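Local atomic coordinates of coenzyme A transferase (Yersinia pestis, PDB entry 3QLI), a protein that probably transfers coenzyme A from an acyl-CoA to a carboxylate such as acetate. Residues N336-I341 with C347-M352; S392-R397 with E435-D440. All blocks are in the same frame, centred on the assembly; numbering follows the deposited sequence.

Interaction 1 of 2, residues N336-I341 with C347-M352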
ATOM      1  N   ASN A 336      -8.417  12.764   6.107  1.00 14.76           N
ATOM      2  CA  ASN A 336      -7.029  13.203   6.029  1.00 16.71           C
ATOM      3  C   ASN A 336      -6.905  14.439   5.152  1.00 18.16           C
ATOM      4  O   ASN A 336      -7.729  14.667   4.284  1.00 17.94           O
ATOM      5  CB  ASN A 336      -6.165  12.097   5.449  1.00 17.43           C
ATOM      6  CG  ASN A 336      -5.975  10.952   6.413  1.00 18.54           C
ATOM      7  OD1 ASN A 336      -5.558  11.161   7.547  1.00 18.59           O
ATOM      8  ND2 ASN A 336      -6.294   9.742   5.974  1.00 18.08           N
ATOM      9  N   ALA A 337      -5.858  15.223   5.372  1.00 18.33           N
ATOM     10  CA  ALA A 337      -5.643  16.426   4.585  1.00 17.01           C
ATOM     11  C   ALA A 337      -4.511  16.177   3.598  1.00 19.96           C
ATOM     12  O   ALA A 337      -3.733  15.252   3.775  1.00 19.36           O
ATOM     13  CB  ALA A 337      -5.298  17.586   5.509  1.00 24.63           C
ATOM     14  N   THR A 338      -4.422  16.989   2.553  1.00 16.78           N
ATOM     15  CA  THR A 338      -3.283  16.890   1.653  1.00 17.10           C
ATOM     16  C   THR A 338      -2.851  18.284   1.207  1.00 17.61           C
ATOM     17  O   THR A 338      -3.530  19.267   1.501  1.00 16.92           O
ATOM     18  CB  THR A 338      -3.615  16.008   0.443  1.00 17.06           C
ATOM     19  OG1 THR A 338      -2.430  15.797  -0.327  1.00 19.03           O
ATOM     20  CG2 THR A 338      -4.684  16.680  -0.429  1.00 16.42           C
ATOM     21  N   LEU A 339      -1.716  18.381   0.520  1.00 16.71           N
ATOM     22  CA  LEU A 339      -1.254  19.677   0.017  1.00 17.61           C
ATOM     23  C   LEU A 339      -1.648  19.873  -1.447  1.00 16.77           C
ATOM     24  O   LEU A 339      -1.981  20.976  -1.873  1.00 16.89           O
ATOM     25  CB  LEU A 339       0.269  19.812   0.178  1.00 16.31           C
ATOM     26  CG  LEU A 339       0.742  19.870   1.633  1.00 21.83           C
ATOM     27  CD1 LEU A 339       2.248  20.100   1.700  1.00 18.62           C
ATOM     28  CD2 LEU A 339       0.003  20.968   2.392  1.00 19.66           C
ATOM     29  N   GLN A 340      -1.602  18.792  -2.213  1.00 16.32           N
ATOM     30  CA  GLN A 340      -1.932  18.859  -3.635  1.00 17.49           C
ATOM     31  C   GLN A 340      -2.675  17.616  -4.084  1.00 16.02           C
ATOM     32  O   GLN A 340      -2.465  16.524  -3.545  1.00 17.07           O
ATOM     33  CB  GLN A 340      -0.660  18.956  -4.481  1.00 19.87           C
ATOM     34  CG  GLN A 340       0.311  20.035  -4.088  1.00 18.46           C
ATOM     35  CD  GLN A 340       1.575  19.938  -4.907  1.00 24.73           C
ATOM     36  OE1 GLN A 340       2.211  18.884  -4.959  1.00 22.72           O
ATOM     37  NE2 GLN A 340       1.925  21.019  -5.590  1.00 25.31           N
ATOM     38  N   ILE A 341      -3.526  17.783  -5.093  1.00 14.98           N
ATOM     39  CA  ILE A 341      -4.164  16.662  -5.760  1.00 14.42           C
ATOM     40  C   ILE A 341      -3.948  16.845  -7.254  1.00 17.30           C
ATOM     41  O   ILE A 341      -4.161  17.938  -7.782  1.00 15.84           O
ATOM     42  CB  ILE A 341      -5.688  16.630  -5.486  1.00 15.87           C
ATOM     43  CG1 ILE A 341      -5.970  16.572  -3.979  1.00 15.54           C
ATOM     44  CG2 ILE A 341      -6.326  15.443  -6.191  1.00 16.08           C
ATOM     45  CD1 ILE A 341      -7.474  16.561  -3.652  1.00 15.66           C
ATOM     46  N   CYS A 347      -2.453  12.077  -4.556  1.00 15.71           N
ATOM     47  CA  CYS A 347      -2.343  13.181  -3.593  1.00 15.18           C
ATOM     48  C   CYS A 347      -0.929  13.294  -3.038  1.00 17.38           C
ATOM     49  O   CYS A 347      -0.221  12.288  -2.896  1.00 17.33           O
ATOM     50  CB  CYS A 347      -3.332  12.978  -2.439  1.00 15.65           C
ATOM     51  SG  CYS A 347      -5.047  12.737  -3.061  1.00 18.17           S
ATOM     52  N   ASN A 348      -0.536  14.522  -2.712  1.00 16.21           N
ATOM     53  CA  ASN A 348       0.795  14.791  -2.168  1.00 16.59           C
ATOM     54  C   ASN A 348       0.723  15.628  -0.903  1.00 16.98           C
ATOM     55  O   ASN A 348       0.131  16.709  -0.902  1.00 17.49           O
ATOM     56  CB  ASN A 348       1.654  15.522  -3.197  1.00 15.48           C
ATOM     57  CG  ASN A 348       3.029  15.866  -2.658  1.00 20.37           C
ATOM     58  OD1 ASN A 348       3.613  15.104  -1.889  1.00 21.45           O
ATOM     59  ND2 ASN A 348       3.548  17.024  -3.052  1.00 23.55           N
ATOM     60  N   SER A 349       1.333  15.133   0.171  1.00 16.62           N
ATOM     61  CA  SER A 349       1.355  15.852   1.438  1.00 19.41           C
ATOM     62  C   SER A 349       2.754  16.374   1.769  1.00 20.38           C
ATOM     63  O   SER A 349       2.960  16.977   2.814  1.00 19.27           O
ATOM     64  CB  SER A 349       0.884  14.939   2.575  1.00 20.31           C
ATOM     65  OG  SER A 349      -0.498  14.667   2.476  1.00 24.36           O
ATOM     66  N   GLU A 350       3.716  16.139   0.884  1.00 20.55           N
ATOM     67  CA  GLU A 350       5.092  16.527   1.173  1.00 21.41           C
ATOM     68  C   GLU A 350       5.335  18.007   0.890  1.00 23.39           C
ATOM     69  O   GLU A 350       5.103  18.465  -0.221  1.00 21.52           O
ATOM     70  CB  GLU A 350       6.063  15.673   0.359  1.00 24.04           C
ATOM     71  CG  GLU A 350       7.511  16.094   0.517  1.00 25.42           C
ATOM     72  CD  GLU A 350       7.966  16.051   1.966  1.00 24.51           C
ATOM     73  OE1 GLU A 350       7.817  14.983   2.608  1.00 21.51           O
ATOM     74  OE2 GLU A 350       8.453  17.092   2.463  1.00 23.42           O
ATOM     75  N   HIS A 351       5.810  18.746   1.893  1.00 19.75           N
ATOM     76  CA  HIS A 351       6.094  20.176   1.726  1.00 24.23           C
ATOM     77  C   HIS A 351       7.311  20.439   0.841  1.00 28.50           C
ATOM     78  O   HIS A 351       7.355  21.436   0.129  1.00 28.55           O
ATOM     79  CB  HIS A 351       6.324  20.862   3.081  1.00 22.85           C
ATOM     80  CG  HIS A 351       5.067  21.226   3.808  1.00 26.39           C
ATOM     81  ND1 HIS A 351       4.468  20.391   4.727  1.00 32.23           N
ATOM     82  CD2 HIS A 351       4.306  22.347   3.770  1.00 29.62           C
ATOM     83  CE1 HIS A 351       3.388  20.976   5.217  1.00 29.58           C
ATOM     84  NE2 HIS A 351       3.267  22.164   4.651  1.00 31.06           N
ATOM     85  N   MET A 352       8.313  19.563   0.900  1.00 24.27           N
ATOM     86  CA  MET A 352       9.553  19.801   0.154  1.00 26.79           C
ATOM     87  C   MET A 352       9.438  19.407  -1.311  1.00 33.86           C
ATOM     88  O   MET A 352       9.246  18.231  -1.636  1.00 31.56           O
ATOM     89  CB  MET A 352      10.737  19.081   0.799  1.00 28.19           C
ATOM     90  CG  MET A 352      11.040  19.545   2.213  1.00 26.65           C
ATOM     91  SD  MET A 352      12.616  18.934   2.857  1.00 30.36           S
ATOM     92  CE  MET A 352      13.787  19.943   1.948  1.00 32.37           C
TER
HETATM   93  O   HOH W   1      -1.670  13.102   0.459  1.00 15.20           O
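T338 turns OG1 anti to its own backbone N (chi1 -173°), which lays the hydroxyl against the carbonyl of N348. N348 CG, anti to its N, and the extended chain of Q340 bring the two side-chain amides side by side, pointing the same way. The setting is a beta hairpin of strands 340-342 and 347-348 with a classic beta bulge: L339 and Q340 both face N348. N348 O is gripped three times. L339 N donates to N348 O at 2.9 Å. Q340 N donates to N348 O at 3.0 Å. T338 OG1 donates to N348 O at 2.8 Å, from above the carbonyl plane. N348 N returns a bond to Q340 O. The amides join through N348 ND2 and Q340 OE1, 3.0 Å apart and nearly straight, although their planes are turned 59° from each other. N348 OD1 accepts from E350 N in an Asx turn and also from Q356. L339 and E350, flanking the hairpin strands, are CoA-binding residues, though no CoA is bound to this chain here. A water joins T338 OG1 to S349 OG. L339 reaches the H351 ring by a CH-pi contact, with CD1 3.6 Å from the ring centroid and only 3° off its normal.

Interaction 2 of 2, residues S392-R397 with E435-D440; sequences SRIIPR and ELAHPD
I394 and A437 both start their side chains out toward the opposite segment, and I394 CB meets A437 CB at 3.9 Å. The contact joins the short strand 394-395, outermost of its sheet within this chain, to the turn between helices 426-434 and 439-451. It is small and buried, with 111 Å² covered in all. I394 CG1 is anti to the carbonyl carbon (chi1 -53°), and this places it over the A437 backbone, 3.8 Å from A437 CA. The other branch, I394 CG2, comes within 4.1 Å of A437 CB. The alanine methyl thus faces the branch point of the isoleucine. L445 of helix 439-451 touches both side chains, and I341 of the neighbouring strand packs on I394.

Beside this apolar pair runs a polar path. S392 OG donates to I394 O at 2.7 Å. The same hydroxyl accepts from a water at 2.9 Å, and that water accepts from H438 N at 2.8 Å. One water therefore ties the strand side to the turn. H438 is the N-cap of the helix that follows. Its ND1 accepts from D440 N, which lies at the ring edge, close to the ring plane. P439 CD sits over one face of the imidazole, toward the rim. The direct contact is thus apolar and without directional bonds; the water, accepting from H438 N and donating to S392 OG, supplies the polar link.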
ATOM      1  N   SER A 392      -2.858  27.121  -7.557  1.00 19.50           N
ATOM      2  CA  SER A 392      -3.813  26.028  -7.496  1.00 20.88           C
ATOM      3  C   SER A 392      -3.232  24.841  -6.739  1.00 20.81           C
ATOM      4  O   SER A 392      -2.079  24.463  -6.959  1.00 20.45           O
ATOM      5  CB  SER A 392      -4.209  25.588  -8.896  1.00 21.04           C
ATOM      6  OG  SER A 392      -5.199  24.575  -8.834  1.00 19.03           O
ATOM      7  N   ARG A 393      -4.028  24.240  -5.861  1.00 17.06           N
ATOM      8  CA  ARG A 393      -3.593  23.010  -5.192  1.00 17.21           C
ATOM      9  C   ARG A 393      -4.087  21.791  -5.949  1.00 17.07           C
ATOM     10  O   ARG A 393      -3.718  20.655  -5.628  1.00 17.43           O
ATOM     11  CB  ARG A 393      -4.047  22.978  -3.729  1.00 16.76           C
ATOM     12  CG  ARG A 393      -3.288  23.972  -2.839  1.00 19.55           C
ATOM     13  CD  ARG A 393      -3.720  23.848  -1.381  1.00 21.61           C
ATOM     14  NE  ARG A 393      -2.917  24.675  -0.476  1.00 25.35           N
ATOM     15  CZ  ARG A 393      -1.691  24.367  -0.059  1.00 28.12           C
ATOM     16  NH1 ARG A 393      -1.096  23.249  -0.473  1.00 22.45           N
ATOM     17  NH2 ARG A 393      -1.053  25.184   0.772  1.00 31.72           N
ATOM     18  N   ILE A 394      -4.916  22.031  -6.965  1.00 15.47           N
ATOM     19  CA  ILE A 394      -5.290  20.991  -7.916  1.00 14.50           C
ATOM     20  C   ILE A 394      -4.385  21.179  -9.127  1.00 20.09           C
ATOM     21  O   ILE A 394      -4.428  22.219  -9.780  1.00 18.08           O
ATOM     22  CB  ILE A 394      -6.764  21.102  -8.357  1.00 16.86           C
ATOM     23  CG1 ILE A 394      -7.699  21.159  -7.139  1.00 16.28           C
ATOM     24  CG2 ILE A 394      -7.117  19.963  -9.334  1.00 14.25           C
ATOM     25  CD1 ILE A 394      -7.583  19.953  -6.172  1.00 17.09           C
ATOM     26  N   ILE A 395      -3.549  20.188  -9.420  1.00 17.54           N
ATOM     27  CA  ILE A 395      -2.477  20.394 -10.392  1.00 17.42           C
ATOM     28  C   ILE A 395      -2.469  19.311 -11.463  1.00 17.35           C
ATOM     29  O   ILE A 395      -3.066  18.238 -11.284  1.00 18.32           O
ATOM     30  CB  ILE A 395      -1.089  20.462  -9.706  1.00 20.18           C
ATOM     31  CG1 ILE A 395      -0.747  19.125  -9.028  1.00 18.47           C
ATOM     32  CG2 ILE A 395      -1.058  21.597  -8.689  1.00 19.17           C
ATOM     33  CD1 ILE A 395       0.691  19.047  -8.501  1.00 20.94           C
ATOM     34  N   PRO A 396      -1.797  19.584 -12.590  1.00 20.35           N
ATOM     35  CA  PRO A 396      -1.771  18.562 -13.645  1.00 21.70           C
ATOM     36  C   PRO A 396      -1.153  17.256 -13.142  1.00 20.63           C
ATOM     37  O   PRO A 396      -1.743  16.197 -13.342  1.00 18.87           O
ATOM     38  CB  PRO A 396      -0.875  19.185 -14.719  1.00 21.93           C
ATOM     39  CG  PRO A 396      -1.000  20.684 -14.491  1.00 23.79           C
ATOM     40  CD  PRO A 396      -1.101  20.825 -12.989  1.00 20.80           C
ATOM     41  N   ARG A 397       0.008  17.349 -12.497  1.00 21.94           N
ATOM     42  CA  ARG A 397       0.802  16.167 -12.170  1.00 21.51           C
ATOM     43  C   ARG A 397       1.776  16.439 -11.026  1.00 22.36           C
ATOM     44  O   ARG A 397       2.582  17.365 -11.087  1.00 24.97           O
ATOM     45  CB  ARG A 397       1.577  15.709 -13.413  1.00 26.79           C
ATOM     46  CG  ARG A 397       2.290  14.375 -13.266  1.00 31.31           C
ATOM     47  CD  ARG A 397       3.036  14.030 -14.546  1.00 42.06           C
ATOM     48  NE  ARG A 397       3.728  12.746 -14.454  1.00 51.82           N
ATOM     49  CZ  ARG A 397       4.998  12.597 -14.083  1.00 52.75           C
ATOM     50  NH1 ARG A 397       5.737  13.654 -13.760  1.00 52.24           N
ATOM     51  NH2 ARG A 397       5.534  11.384 -14.038  1.00 51.20           N
ATOM     52  N   GLU A 435     -13.521  19.894 -11.816  1.00 15.77           N
ATOM     53  CA  GLU A 435     -14.668  20.612 -11.265  1.00 15.18           C
ATOM     54  C   GLU A 435     -14.528  20.910  -9.769  1.00 16.55           C
ATOM     55  O   GLU A 435     -15.319  21.685  -9.215  1.00 17.59           O
ATOM     56  CB  GLU A 435     -15.996  19.912 -11.595  1.00 15.55           C
ATOM     57  CG  GLU A 435     -16.297  19.849 -13.098  1.00 14.57           C
ATOM     58  CD  GLU A 435     -16.090  21.204 -13.793  1.00 21.54           C
ATOM     59  OE1 GLU A 435     -16.847  22.138 -13.477  1.00 20.52           O
ATOM     60  OE2 GLU A 435     -15.169  21.344 -14.639  1.00 18.95           O
ATOM     61  N   LEU A 436     -13.517  20.320  -9.120  1.00 15.35           N
ATOM     62  CA  LEU A 436     -13.225  20.660  -7.718  1.00 13.81           C
ATOM     63  C   LEU A 436     -12.176  21.759  -7.605  1.00 14.81           C
ATOM     64  O   LEU A 436     -11.900  22.254  -6.515  1.00 14.87           O
ATOM     65  CB  LEU A 436     -12.731  19.435  -6.932  1.00 14.80           C
ATOM     66  CG  LEU A 436     -13.715  18.284  -6.731  1.00 16.06           C
ATOM     67  CD1 LEU A 436     -13.175  17.287  -5.703  1.00 13.89           C
ATOM     68  CD2 LEU A 436     -15.088  18.788  -6.309  1.00 15.47           C
ATOM     69  N   ALA A 437     -11.552  22.107  -8.729  1.00 14.26           N
ATOM     70  CA  ALA A 437     -10.548  23.171  -8.731  1.00 15.12           C
ATOM     71  C   ALA A 437     -11.246  24.529  -8.681  1.00 15.93           C
ATOM     72  O   ALA A 437     -12.431  24.630  -9.005  1.00 16.21           O
ATOM     73  CB  ALA A 437      -9.675  23.073  -9.984  1.00 15.95           C
ATOM     74  N   HIS A 438     -10.531  25.570  -8.271  1.00 14.61           N
ATOM     75  CA  HIS A 438     -11.101  26.916  -8.314  1.00 17.90           C
ATOM     76  C   HIS A 438     -11.448  27.288  -9.767  1.00 17.07           C
ATOM     77  O   HIS A 438     -10.708  26.966 -10.707  1.00 16.80           O
ATOM     78  CB  HIS A 438     -10.149  27.952  -7.695  1.00 17.73           C
ATOM     79  CG  HIS A 438     -10.785  29.294  -7.475  1.00 18.46           C
ATOM     80  ND1 HIS A 438     -10.993  30.196  -8.498  1.00 18.40           N
ATOM     81  CD2 HIS A 438     -11.297  29.866  -6.356  1.00 19.43           C
ATOM     82  CE1 HIS A 438     -11.593  31.273  -8.017  1.00 24.04           C
ATOM     83  NE2 HIS A 438     -11.795  31.097  -6.721  1.00 21.31           N
ATOM     84  N   PRO A 439     -12.584  27.959  -9.968  1.00 17.72           N
ATOM     85  CA  PRO A 439     -12.923  28.367 -11.342  1.00 18.58           C
ATOM     86  C   PRO A 439     -11.772  29.042 -12.109  1.00 19.59           C
ATOM     87  O   PRO A 439     -11.623  28.799 -13.314  1.00 21.24           O
ATOM     88  CB  PRO A 439     -14.090  29.331 -11.136  1.00 23.60           C
ATOM     89  CG  PRO A 439     -14.794  28.768  -9.908  1.00 22.39           C
ATOM     90  CD  PRO A 439     -13.663  28.265  -9.007  1.00 17.98           C
ATOM     91  N   ASP A 440     -10.950  29.840 -11.432  1.00 18.78           N
ATOM     92  CA  ASP A 440      -9.847  30.523 -12.117  1.00 22.60           C
ATOM     93  C   ASP A 440      -8.869  29.576 -12.826  1.00 23.24           C
ATOM     94  O   ASP A 440      -8.149  29.992 -13.738  1.00 20.87           O
ATOM     95  CB  ASP A 440      -9.061  31.405 -11.141  1.00 24.94           C
ATOM     96  CG  ASP A 440      -9.875  32.576 -10.618  1.00 27.19           C
ATOM     97  OD1 ASP A 440     -10.979  32.826 -11.154  1.00 27.07           O
ATOM     98  OD2 ASP A 440      -9.401  33.243  -9.673  1.00 30.94           O
TER
HETATM   99  O   HOH W   2      -7.818  25.265  -7.906  1.00 16.41           O

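How the interactions relate
Interactions 1 and 2 have centres about 14 Å apart and share one small three-stranded sheet. Strand 340-342 is its middle strand. It pairs antiparallel with 347-348 in interaction 1 and parallel with 394-395, the strand that interaction 2 backs. I341 O and I395 N are 2.9 Å apart, a probable backbone hydrogen bond. R393 NH1 lies 2.8 Å from L339 O, also a probable hydrogen bond. L339 and R393 both belong to a CoA site, so this link joins two of its residues directly. E350 in interaction 1 belongs to another CoA site. Neither CoA is bound to this chain here. The I394 side chain is about 10 Å from that of L339, so the I394-A437 pair is not itself next to L339.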